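Local coordinates for protein Nsp15 (Middle East respiratory syndrome-related coronavirus, PDB 5YVD) that cleaves RNA as the coronavirus endoribonuclease of the EndoU family, probably on the 3' side of uridylates, and assembles as a hexamer, at residues S65-Q76 against Q169-K177. Residues are numbered along the deposited sequence; the frame is centred on the assembly and turned at random.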
ATOM      1  N   SER A  65     -13.999 -32.763   3.074  1.00 35.69           N
ATOM      2  CA  SER A  65     -14.099 -32.893   1.619  1.00 36.07           C
ATOM      3  C   SER A  65     -15.372 -32.233   1.111  1.00 37.29           C
ATOM      4  O   SER A  65     -16.343 -32.032   1.853  1.00 38.96           O
ATOM      5  CB  SER A  65     -14.087 -34.356   1.195  1.00 37.52           C
ATOM      6  OG  SER A  65     -15.156 -35.079   1.791  1.00 37.31           O
ATOM      7  N   HIS A  66     -15.372 -31.876  -0.158  1.00 37.31           N
ATOM      8  CA  HIS A  66     -16.579 -31.338  -0.761  1.00 38.20           C
ATOM      9  C   HIS A  66     -16.493 -31.482  -2.262  1.00 38.20           C
ATOM     10  O   HIS A  66     -15.391 -31.658  -2.792  1.00 42.60           O
ATOM     11  CB  HIS A  66     -16.803 -29.875  -0.353  1.00 37.28           C
ATOM     12  CG  HIS A  66     -15.669 -28.956  -0.678  1.00 38.75           C
ATOM     13  ND1 HIS A  66     -15.557 -28.313  -1.890  1.00 39.30           N
ATOM     14  CD2 HIS A  66     -14.615 -28.543   0.067  1.00 43.55           C
ATOM     15  CE1 HIS A  66     -14.471 -27.557  -1.886  1.00 43.54           C
ATOM     16  NE2 HIS A  66     -13.881 -27.674  -0.708  1.00 45.54           N
ATOM     17  N   PRO A  67     -17.641 -31.421  -2.954  1.00 36.13           N
ATOM     18  CA  PRO A  67     -17.653 -31.395  -4.419  1.00 36.13           C
ATOM     19  C   PRO A  67     -16.782 -30.291  -4.948  1.00 37.35           C
ATOM     20  O   PRO A  67     -16.652 -29.254  -4.308  1.00 39.43           O
ATOM     21  CB  PRO A  67     -19.115 -31.124  -4.768  1.00 36.16           C
ATOM     22  CG  PRO A  67     -19.889 -31.638  -3.602  1.00 36.84           C
ATOM     23  CD  PRO A  67     -18.997 -31.511  -2.388  1.00 37.76           C
ATOM     24  N   ASP A  68     -16.163 -30.506  -6.101  1.00 40.24           N
ATOM     25  CA  ASP A  68     -15.199 -29.527  -6.604  1.00 42.43           C
ATOM     26  C   ASP A  68     -15.928 -28.243  -6.997  1.00 39.11           C
ATOM     27  O   ASP A  68     -17.086 -28.274  -7.422  1.00 40.86           O
ATOM     28  CB  ASP A  68     -14.373 -30.107  -7.770  1.00 45.97           C
ATOM     29  CG  ASP A  68     -13.187 -29.213  -8.160  1.00 49.31           C
ATOM     30  OD1 ASP A  68     -12.855 -28.276  -7.382  1.00 51.06           O
ATOM     31  OD2 ASP A  68     -12.596 -29.451  -9.245  1.00 46.47           O
ATOM     32  N   PHE A  69     -15.250 -27.120  -6.860  1.00 36.50           N
ATOM     33  CA  PHE A  69     -15.899 -25.818  -7.002  1.00 38.45           C
ATOM     34  C   PHE A  69     -16.713 -25.643  -8.268  1.00 37.78           C
ATOM     35  O   PHE A  69     -17.799 -25.054  -8.221  1.00 42.09           O
ATOM     36  CB  PHE A  69     -14.869 -24.690  -6.905  1.00 40.37           C
ATOM     37  CG  PHE A  69     -14.100 -24.705  -5.622  1.00 40.10           C
ATOM     38  CD1 PHE A  69     -14.687 -24.281  -4.460  1.00 37.62           C
ATOM     39  CD2 PHE A  69     -12.806 -25.187  -5.582  1.00 40.86           C
ATOM     40  CE1 PHE A  69     -14.002 -24.319  -3.275  1.00 39.72           C
ATOM     41  CE2 PHE A  69     -12.110 -25.221  -4.393  1.00 42.94           C
ATOM     42  CZ  PHE A  69     -12.710 -24.785  -3.237  1.00 40.60           C
ATOM     43  N   LYS A  70     -16.199 -26.132  -9.393  1.00 36.07           N
ATOM     44  CA  LYS A  70     -16.885 -25.963 -10.672  1.00 36.01           C
ATOM     45  C   LYS A  70     -18.291 -26.565 -10.655  1.00 37.79           C
ATOM     46  O   LYS A  70     -19.166 -26.119 -11.399  1.00 38.63           O
ATOM     47  CB  LYS A  70     -16.069 -26.582 -11.816  1.00 38.34           C
ATOM     48  CG  LYS A  70     -16.146 -28.097 -11.868  1.00 40.65           C
ATOM     49  CD  LYS A  70     -14.980 -28.778 -12.550  1.00 41.31           C
ATOM     50  CE  LYS A  70     -14.979 -30.265 -12.192  1.00 41.26           C
ATOM     51  NZ  LYS A  70     -13.923 -31.026 -12.911  1.00 42.20           N
ATOM     52  N   LEU A  71     -18.525 -27.583  -9.826  1.00 36.90           N
ATOM     53  CA  LEU A  71     -19.873 -28.103  -9.690  1.00 38.93           C
ATOM     54  C   LEU A  71     -20.754 -27.097  -8.934  1.00 41.95           C
ATOM     55  O   LEU A  71     -21.905 -26.831  -9.302  1.00 46.99           O
ATOM     56  CB  LEU A  71     -19.865 -29.459  -8.998  1.00 39.77           C
ATOM     57  CG  LEU A  71     -19.102 -30.605  -9.692  1.00 41.36           C
ATOM     58  CD1 LEU A  71     -19.451 -31.928  -9.029  1.00 41.93           C
ATOM     59  CD2 LEU A  71     -19.363 -30.706 -11.183  1.00 41.09           C
ATOM     60  N   LEU A  72     -20.206 -26.504  -7.890  1.00 42.53           N
ATOM     61  CA  LEU A  72     -20.966 -25.536  -7.135  1.00 44.41           C
ATOM     62  C   LEU A  72     -21.319 -24.385  -8.042  1.00 43.10           C
ATOM     63  O   LEU A  72     -22.474 -24.007  -8.128  1.00 43.54           O
ATOM     64  CB  LEU A  72     -20.181 -25.060  -5.923  1.00 45.96           C
ATOM     65  CG  LEU A  72     -19.670 -26.180  -5.003  1.00 47.72           C
ATOM     66  CD1 LEU A  72     -19.111 -25.549  -3.732  1.00 50.74           C
ATOM     67  CD2 LEU A  72     -20.724 -27.236  -4.674  1.00 44.35           C
ATOM     68  N   HIS A  73     -20.324 -23.870  -8.754  1.00 43.69           N
ATOM     69  CA  HIS A  73     -20.538 -22.783  -9.730  1.00 45.08           C
ATOM     70  C   HIS A  73     -21.569 -23.126 -10.807  1.00 40.80           C
ATOM     71  O   HIS A  73     -22.388 -22.298 -11.159  1.00 42.83           O
ATOM     72  CB  HIS A  73     -19.198 -22.397 -10.365  1.00 47.63           C
ATOM     73  CG  HIS A  73     -19.308 -21.473 -11.537  1.00 49.78           C
ATOM     74  ND1 HIS A  73     -19.812 -20.196 -11.438  1.00 52.54           N
ATOM     75  CD2 HIS A  73     -18.935 -21.630 -12.827  1.00 52.48           C
ATOM     76  CE1 HIS A  73     -19.761 -19.611 -12.620  1.00 54.56           C
ATOM     77  NE2 HIS A  73     -19.230 -20.460 -13.481  1.00 55.09           N
ATOM     78  N   ASN A  74     -21.547 -24.350 -11.307  1.00 38.02           N
ATOM     79  CA  ASN A  74     -22.478 -24.751 -12.343  1.00 38.38           C
ATOM     80  C   ASN A  74     -23.921 -24.994 -11.829  1.00 42.40           C
ATOM     81  O   ASN A  74     -24.875 -24.868 -12.603  1.00 40.46           O
ATOM     82  CB  ASN A  74     -21.952 -25.989 -13.081  1.00 37.45           C
ATOM     83  CG  ASN A  74     -20.680 -25.714 -13.881  1.00 36.75           C
ATOM     84  OD1 ASN A  74     -20.186 -24.580 -13.934  1.00 37.33           O
ATOM     85  ND2 ASN A  74     -20.131 -26.764 -14.488  1.00 33.79           N
ATOM     86  N   LEU A  75     -24.079 -25.357 -10.547  1.00 43.75           N
ATOM     87  CA  LEU A  75     -25.397 -25.378  -9.902  1.00 43.35           C
ATOM     88  C   LEU A  75     -25.819 -23.980  -9.448  1.00 43.86           C
ATOM     89  O   LEU A  75     -26.883 -23.811  -8.843  1.00 46.22           O
ATOM     90  CB  LEU A  75     -25.398 -26.298  -8.685  1.00 46.14           C
ATOM     91  CG  LEU A  75     -25.018 -27.772  -8.842  1.00 48.52           C
ATOM     92  CD1 LEU A  75     -25.227 -28.469  -7.514  1.00 45.33           C
ATOM     93  CD2 LEU A  75     -25.822 -28.447  -9.947  1.00 51.04           C
ATOM     94  N   GLN A  76     -24.983 -22.991  -9.741  1.00 43.72           N
ATOM     95  CA  GLN A  76     -25.181 -21.602  -9.349  1.00 46.52           C
ATOM     96  C   GLN A  76     -25.321 -21.407  -7.845  1.00 43.02           C
ATOM     97  O   GLN A  76     -26.248 -20.737  -7.371  1.00 40.71           O
ATOM     98  CB  GLN A  76     -26.370 -20.981 -10.067  1.00 50.20           C
ATOM     99  CG  GLN A  76     -26.237 -20.926 -11.574  1.00 56.46           C
ATOM    100  CD  GLN A  76     -27.592 -20.930 -12.260  1.00 61.15           C
ATOM    101  OE1 GLN A  76     -28.533 -21.610 -11.818  1.00 64.94           O
ATOM    102  NE2 GLN A  76     -27.702 -20.174 -13.337  1.00 57.81           N
ATOM    103  N   GLN A 169     -12.733 -39.569   4.213  1.00 38.05           N
ATOM    104  CA  GLN A 169     -13.685 -38.481   4.079  1.00 38.72           C
ATOM    105  C   GLN A 169     -14.578 -38.956   2.974  1.00 36.57           C
ATOM    106  O   GLN A 169     -14.149 -39.743   2.149  1.00 35.19           O
ATOM    107  CB  GLN A 169     -13.002 -37.190   3.607  1.00 42.30           C
ATOM    108  CG  GLN A 169     -12.137 -36.490   4.647  1.00 43.56           C
ATOM    109  CD  GLN A 169     -12.931 -35.688   5.680  1.00 42.35           C
ATOM    110  OE1 GLN A 169     -14.048 -35.254   5.435  1.00 46.44           O
ATOM    111  NE2 GLN A 169     -12.334 -35.477   6.831  1.00 43.55           N
ATOM    112  N   PRO A 170     -15.816 -38.483   2.936  1.00 35.42           N
ATOM    113  CA  PRO A 170     -16.664 -38.868   1.819  1.00 34.45           C
ATOM    114  C   PRO A 170     -16.171 -38.293   0.490  1.00 37.30           C
ATOM    115  O   PRO A 170     -15.586 -37.200   0.441  1.00 38.72           O
ATOM    116  CB  PRO A 170     -18.020 -38.267   2.187  1.00 37.65           C
ATOM    117  CG  PRO A 170     -17.725 -37.121   3.124  1.00 36.48           C
ATOM    118  CD  PRO A 170     -16.456 -37.518   3.850  1.00 35.88           C
ATOM    119  N   VAL A 171     -16.396 -39.050  -0.579  1.00 39.32           N
ATOM    120  CA  VAL A 171     -16.063 -38.641  -1.945  1.00 38.03           C
ATOM    121  C   VAL A 171     -17.327 -38.653  -2.834  1.00 39.64           C
ATOM    122  O   VAL A 171     -17.503 -37.828  -3.747  1.00 38.42           O
ATOM    123  CB  VAL A 171     -14.977 -39.578  -2.522  1.00 39.01           C
ATOM    124  CG1 VAL A 171     -14.667 -39.243  -3.974  1.00 40.90           C
ATOM    125  CG2 VAL A 171     -13.713 -39.500  -1.688  1.00 36.36           C
ATOM    126  N   LYS A 172     -18.219 -39.600  -2.583  1.00 43.80           N
ATOM    127  CA  LYS A 172     -19.442 -39.672  -3.365  1.00 43.33           C
ATOM    128  C   LYS A 172     -20.484 -38.772  -2.719  1.00 41.84           C
ATOM    129  O   LYS A 172     -21.000 -39.073  -1.623  1.00 39.49           O
ATOM    130  CB  LYS A 172     -19.943 -41.119  -3.473  1.00 43.64           C
ATOM    131  CG  LYS A 172     -21.201 -41.276  -4.333  1.00 44.68           C
ATOM    132  CD  LYS A 172     -20.954 -41.878  -5.703  1.00 45.12           C
ATOM    133  CE  LYS A 172     -19.850 -41.203  -6.484  1.00 45.36           C
ATOM    134  NZ  LYS A 172     -19.857 -41.781  -7.846  1.00 44.75           N
ATOM    135  N   PHE A 173     -20.795 -37.671  -3.398  1.00 40.61           N
ATOM    136  CA  PHE A 173     -21.758 -36.728  -2.853  1.00 43.96           C
ATOM    137  C   PHE A 173     -23.075 -36.829  -3.589  1.00 45.89           C
ATOM    138  O   PHE A 173     -23.102 -37.088  -4.788  1.00 48.00           O
ATOM    139  CB  PHE A 173     -21.208 -35.294  -2.832  1.00 42.83           C
ATOM    140  CG  PHE A 173     -20.166 -35.077  -1.768  1.00 42.90           C
ATOM    141  CD1 PHE A 173     -18.800 -35.174  -2.071  1.00 42.77           C
ATOM    142  CD2 PHE A 173     -20.543 -34.826  -0.452  1.00 41.42           C
ATOM    143  CE1 PHE A 173     -17.838 -34.990  -1.088  1.00 45.31           C
ATOM    144  CE2 PHE A 173     -19.586 -34.636   0.540  1.00 41.19           C
ATOM    145  CZ  PHE A 173     -18.234 -34.721   0.226  1.00 44.90           C
ATOM    146  N   TYR A 174     -24.158 -36.683  -2.829  1.00 45.26           N
ATOM    147  CA  TYR A 174     -25.499 -36.692  -3.352  1.00 44.07           C
ATOM    148  C   TYR A 174     -25.938 -35.253  -3.194  1.00 44.48           C
ATOM    149  O   TYR A 174     -25.915 -34.683  -2.098  1.00 43.98           O
ATOM    150  CB  TYR A 174     -26.380 -37.696  -2.591  1.00 44.16           C
ATOM    151  CG  TYR A 174     -25.822 -39.101  -2.669  1.00 48.76           C
ATOM    152  CD1 TYR A 174     -26.047 -39.902  -3.781  1.00 50.99           C
ATOM    153  CD2 TYR A 174     -25.021 -39.625  -1.647  1.00 55.43           C
ATOM    154  CE1 TYR A 174     -25.526 -41.193  -3.864  1.00 49.98           C
ATOM    155  CE2 TYR A 174     -24.490 -40.915  -1.725  1.00 53.97           C
ATOM    156  CZ  TYR A 174     -24.751 -41.693  -2.842  1.00 51.76           C
ATOM    157  OH  TYR A 174     -24.229 -42.963  -2.946  1.00 48.21           O
ATOM    158  N   LEU A 175     -26.305 -34.677  -4.328  1.00 46.64           N
ATOM    159  CA  LEU A 175     -26.430 -33.254  -4.513  1.00 46.94           C
ATOM    160  C   LEU A 175     -27.846 -32.902  -4.889  1.00 48.07           C
ATOM    161  O   LEU A 175     -28.384 -33.449  -5.857  1.00 50.63           O
ATOM    162  CB  LEU A 175     -25.515 -32.851  -5.660  1.00 48.85           C
ATOM    163  CG  LEU A 175     -24.031 -32.972  -5.313  1.00 50.93           C
ATOM    164  CD1 LEU A 175     -23.227 -33.248  -6.565  1.00 53.59           C
ATOM    165  CD2 LEU A 175     -23.530 -31.716  -4.614  1.00 50.46           C
ATOM    166  N   TYR A 176     -28.456 -31.988  -4.140  1.00 46.60           N
ATOM    167  CA  TYR A 176     -29.853 -31.631  -4.386  1.00 45.53           C
ATOM    168  C   TYR A 176     -29.957 -30.165  -4.700  1.00 42.19           C
ATOM    169  O   TYR A 176     -29.173 -29.358  -4.228  1.00 40.86           O
ATOM    170  CB  TYR A 176     -30.726 -31.991  -3.180  1.00 44.26           C
ATOM    171  CG  TYR A 176     -30.627 -33.450  -2.817  1.00 42.47           C
ATOM    172  CD1 TYR A 176     -31.619 -34.341  -3.191  1.00 45.96           C
ATOM    173  CD2 TYR A 176     -29.530 -33.950  -2.145  1.00 42.16           C
ATOM    174  CE1 TYR A 176     -31.534 -35.697  -2.899  1.00 43.05           C
ATOM    175  CE2 TYR A 176     -29.435 -35.306  -1.842  1.00 44.17           C
ATOM    176  CZ  TYR A 176     -30.449 -36.177  -2.226  1.00 42.01           C
ATOM    177  OH  TYR A 176     -30.401 -37.523  -1.927  1.00 40.28           O
ATOM    178  N   LYS A 177     -30.920 -29.826  -5.528  1.00 42.05           N
ATOM    179  CA  LYS A 177     -31.187 -28.434  -5.812  1.00 43.17           C
ATOM    180  C   LYS A 177     -32.674 -28.189  -5.737  1.00 45.12           C
ATOM    181  O   LYS A 177     -33.471 -29.009  -6.202  1.00 52.03           O
ATOM    182  CB  LYS A 177     -30.644 -28.049  -7.192  1.00 41.64           C
ATOM    183  CG  LYS A 177     -30.802 -26.582  -7.490  1.00 39.71           C
ATOM    184  CD  LYS A 177     -29.996 -26.152  -8.693  1.00 40.91           C
ATOM    185  CE  LYS A 177     -30.008 -24.638  -8.838  1.00 41.10           C
ATOM    186  NZ  LYS A 177     -29.690 -24.218 -10.225  1.00 43.34           N
TER
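S65 OG donates to P170 O over 2.6 Å. The hydroxyl lies in the carbonyl plane, on a lone pair. With chi1 at 59°, OG also comes to the edge of the F173 ring, 3.5 Å from CZ. The backbone N of S65 makes a weak but fairly straight bond to Q169 OE1, 3.4 Å long. S65 O is taken by R120 NH1, so S65 N, OG and O all have partners. P67 CD sits over one face of the F173 ring, toward its rim, 3.8 Å from the centroid, a CH-pi contact. The CG of P67 also touches L175 CD2. P67 O accepts from H66 ND1 at 2.8 Å, with the donor above the carbonyl plane.

At the far end K177 reaches out extended, CG anti to the backbone N (chi1 -176°). Its NZ gives two weak bonds, to L75 O at 3.2 Å and to Q76 OE1 at 3.3 Å. Q76, with positive phi, ends helix 69-74 in a Schellman motif, so the ammonium sits by the helix C-terminus, where it probably suits the dipole. L175 also packs on I137 and M148 of the flanking strands. The loop leading into helix 69-74 and the turn that ends it meet the segment running into and along strand 174-178, in the mixed sheet of the Nsp15 middle domain.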